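Local structure of RNase III inhibitor (Mycobacterium tuberculosis, 5M3I) at residues V28-C33 / F87-H92. The protein is a macro domain protein named as an RNase III inhibitor, of otherwise unassigned function. Residues are numbered along the deposited sequence; the frame is centred on the assembly and turned at random. Where two conformers were deposited one is given.
Sequences VNTVNC and FPTKKH
Two neighbouring parallel strands of the macro-domain sheet, 26-31 and 83-88, meet here where Thr30 pairs with Phe87 and Val31 with Pro88, and the loops that follow stay joined. Phe87 is gripped through both of its backbone polar atoms. Its N donates to Asn29 O in a nearly straight bond of 2.7 Å. Its O receives Val31 N (3.0 Å) from above the carbonyl plane. The next bond in the parallel alternation comes from Thr89 N, which meets Val31 O at 2.9 Å, nearly along the C=O axis; Pro88 fits between because its N is not needed on this side. Past the strands, Cys33 N reaches Lys91 O at 2.8 Å in the carbonyl plane.

On one face the methyls of Thr30 and Thr89 touch, CG2 to CG2 at 3.6 Å. Phe87 CG stands anti to the backbone N (chi1 -171°), which leads the ring away from strand 26-31 toward Leu106 of helix 99-115 and leaves CB against Val28 CG1 (3.7 Å). On the other face Val31 CG2 rests by Pro88 CG at 4.1 Å. Asn32 lays CB against Lys91 O, while its ND2 hydrogen-bonds Val36 O. Val31 O takes one good N-H bond from Thr89, a weak one from Lys90 and a C-H contact from Pro88 CA (3.2 Å). The Thr89-Val31 and Cys33-Lys91 bonds carry the backbone pairing past the last regular bridge.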
loop_
_atom_site.group_PDB
_atom_site.type_symbol
_atom_site.label_atom_id
_atom_site.label_comp_id
_atom_site.label_asym_id
_atom_site.label_seq_id
_atom_site.Cartn_x
_atom_site.Cartn_y
_atom_site.Cartn_z
ATOM N N VAL A 28 0.116 -0.397 4.075
ATOM C CA VAL A 28 0.300 -0.240 2.638
ATOM C C VAL A 28 0.918 1.123 2.257
ATOM O O VAL A 28 0.518 2.183 2.738
ATOM C CB VAL A 28 -1.004 -0.412 1.898
ATOM C CG1 VAL A 28 -0.791 -0.238 0.395
ATOM C CG2 VAL A 28 -1.621 -1.764 2.206
ATOM N N ASN A 29 1.942 1.060 1.427
ATOM C CA ASN A 29 2.626 2.205 0.877
ATOM C C ASN A 29 2.319 2.242 -0.643
ATOM O O ASN A 29 2.025 1.209 -1.228
ATOM C CB ASN A 29 4.120 2.033 1.131
ATOM C CG ASN A 29 4.957 3.222 0.685
ATOM O OD1 ASN A 29 4.461 4.329 0.511
ATOM N ND2 ASN A 29 6.239 2.972 0.460
ATOM N N THR A 30 2.304 3.432 -1.241
ATOM C CA THR A 30 2.061 3.601 -2.676
ATOM C C THR A 30 3.379 3.954 -3.307
ATOM O O THR A 30 4.038 4.913 -2.863
ATOM C CB THR A 30 1.050 4.729 -2.989
ATOM O OG1 THR A 30 1.356 5.910 -2.248
ATOM C CG2 THR A 30 -0.332 4.284 -2.573
ATOM N N VAL A 31 3.764 3.195 -4.325
ATOM C CA VAL A 31 5.072 3.356 -4.944
ATOM C C VAL A 31 5.009 3.370 -6.460
ATOM O O VAL A 31 4.009 2.976 -7.072
ATOM C CB VAL A 31 6.058 2.230 -4.543
ATOM C CG1 VAL A 31 6.260 2.231 -3.054
ATOM C CG2 VAL A 31 5.598 0.858 -5.014
ATOM N N ASN A 32 6.106 3.874 -7.030
ATOM C CA ASN A 32 6.417 3.748 -8.420
ATOM C C ASN A 32 7.385 2.565 -8.619
ATOM O O ASN A 32 7.897 2.024 -7.637
ATOM C CB ASN A 32 7.039 5.051 -8.967
ATOM C CG ASN A 32 8.314 5.451 -8.267
ATOM O OD1 ASN A 32 9.357 4.776 -8.365
ATOM N ND2 ASN A 32 8.247 6.575 -7.524
ATOM N N CYS A 33 7.610 2.201 -9.888
ATOM C CA CYS A 33 8.454 1.069 -10.267
ATOM C C CYS A 33 9.926 1.421 -10.585
ATOM O O CYS A 33 10.662 0.562 -11.031
ATOM C CB CYS A 33 7.838 0.314 -11.467
ATOM S SG CYS A 33 6.164 -0.353 -11.179
ATOM N N PHE A 87 2.545 -1.031 -2.722
ATOM C CA PHE A 87 1.534 -1.202 -3.786
ATOM C C PHE A 87 1.904 -0.267 -4.928
ATOM O O PHE A 87 1.887 0.952 -4.757
ATOM C CB PHE A 87 0.199 -0.791 -3.175
ATOM C CG PHE A 87 -0.992 -1.063 -3.992
ATOM C CD1 PHE A 87 -1.097 -0.563 -5.279
ATOM C CD2 PHE A 87 -2.020 -1.801 -3.475
ATOM C CE1 PHE A 87 -2.206 -0.821 -6.024
ATOM C CE2 PHE A 87 -3.112 -2.111 -4.238
ATOM C CZ PHE A 87 -3.224 -1.571 -5.506
ATOM N N PRO A 88 2.271 -0.820 -6.114
ATOM C CA PRO A 88 2.615 0.100 -7.227
ATOM C C PRO A 88 1.406 0.779 -7.808
ATOM O O PRO A 88 0.517 0.126 -8.274
ATOM C CB PRO A 88 3.290 -0.830 -8.256
ATOM C CG PRO A 88 3.833 -1.972 -7.399
ATOM C CD PRO A 88 2.692 -2.204 -6.440
ATOM N N THR A 89 1.379 2.099 -7.738
ATOM C CA THR A 89 0.294 2.885 -8.268
ATOM C C THR A 89 0.737 3.577 -9.569
ATOM O O THR A 89 -0.089 4.179 -10.236
ATOM C CB THR A 89 -0.150 3.957 -7.260
ATOM O OG1 THR A 89 0.987 4.746 -6.865
ATOM C CG2 THR A 89 -0.723 3.322 -6.067
ATOM N N LYS A 90 2.026 3.505 -9.886
ATOM C CA LYS A 90 2.602 4.145 -11.067
ATOM C C LYS A 90 3.776 3.331 -11.568
ATOM O O LYS A 90 4.458 2.607 -10.762
ATOM C CB LYS A 90 3.217 5.504 -10.695
ATOM C CG LYS A 90 2.267 6.577 -10.299
ATOM C CD LYS A 90 3.063 7.804 -9.867
ATOM C CE LYS A 90 2.176 9.019 -9.637
ATOM N NZ LYS A 90 2.770 10.214 -10.298
ATOM N N LYS A 91 4.072 3.531 -12.849
ATOM C CA LYS A 91 5.279 3.010 -13.469
ATOM C C LYS A 91 6.414 3.976 -13.158
ATOM O O LYS A 91 7.106 3.797 -12.126
ATOM C CB LYS A 91 5.046 2.763 -14.952
ATOM C CG LYS A 91 4.170 1.541 -15.180
ATOM C CD LYS A 91 3.808 1.280 -16.650
ATOM C CE LYS A 91 2.991 -0.010 -16.750
ATOM N NZ LYS A 91 2.361 -0.217 -18.080
ATOM N N HIS A 92 6.606 4.963 -14.030
ATOM C CA HIS A 92 7.520 6.071 -13.745
ATOM C C HIS A 92 6.760 7.088 -12.931
ATOM O O HIS A 92 5.528 7.231 -13.072
ATOM C CB HIS A 92 8.075 6.723 -14.994
ATOM C CG HIS A 92 9.385 7.414 -14.761
ATOM N ND1 HIS A 92 9.457 8.671 -14.216
ATOM C CD2 HIS A 92 10.668 7.012 -14.935
ATOM C CE1 HIS A 92 10.719 9.028 -14.078
ATOM N NE2 HIS A 92 11.477 8.038 -14.511
#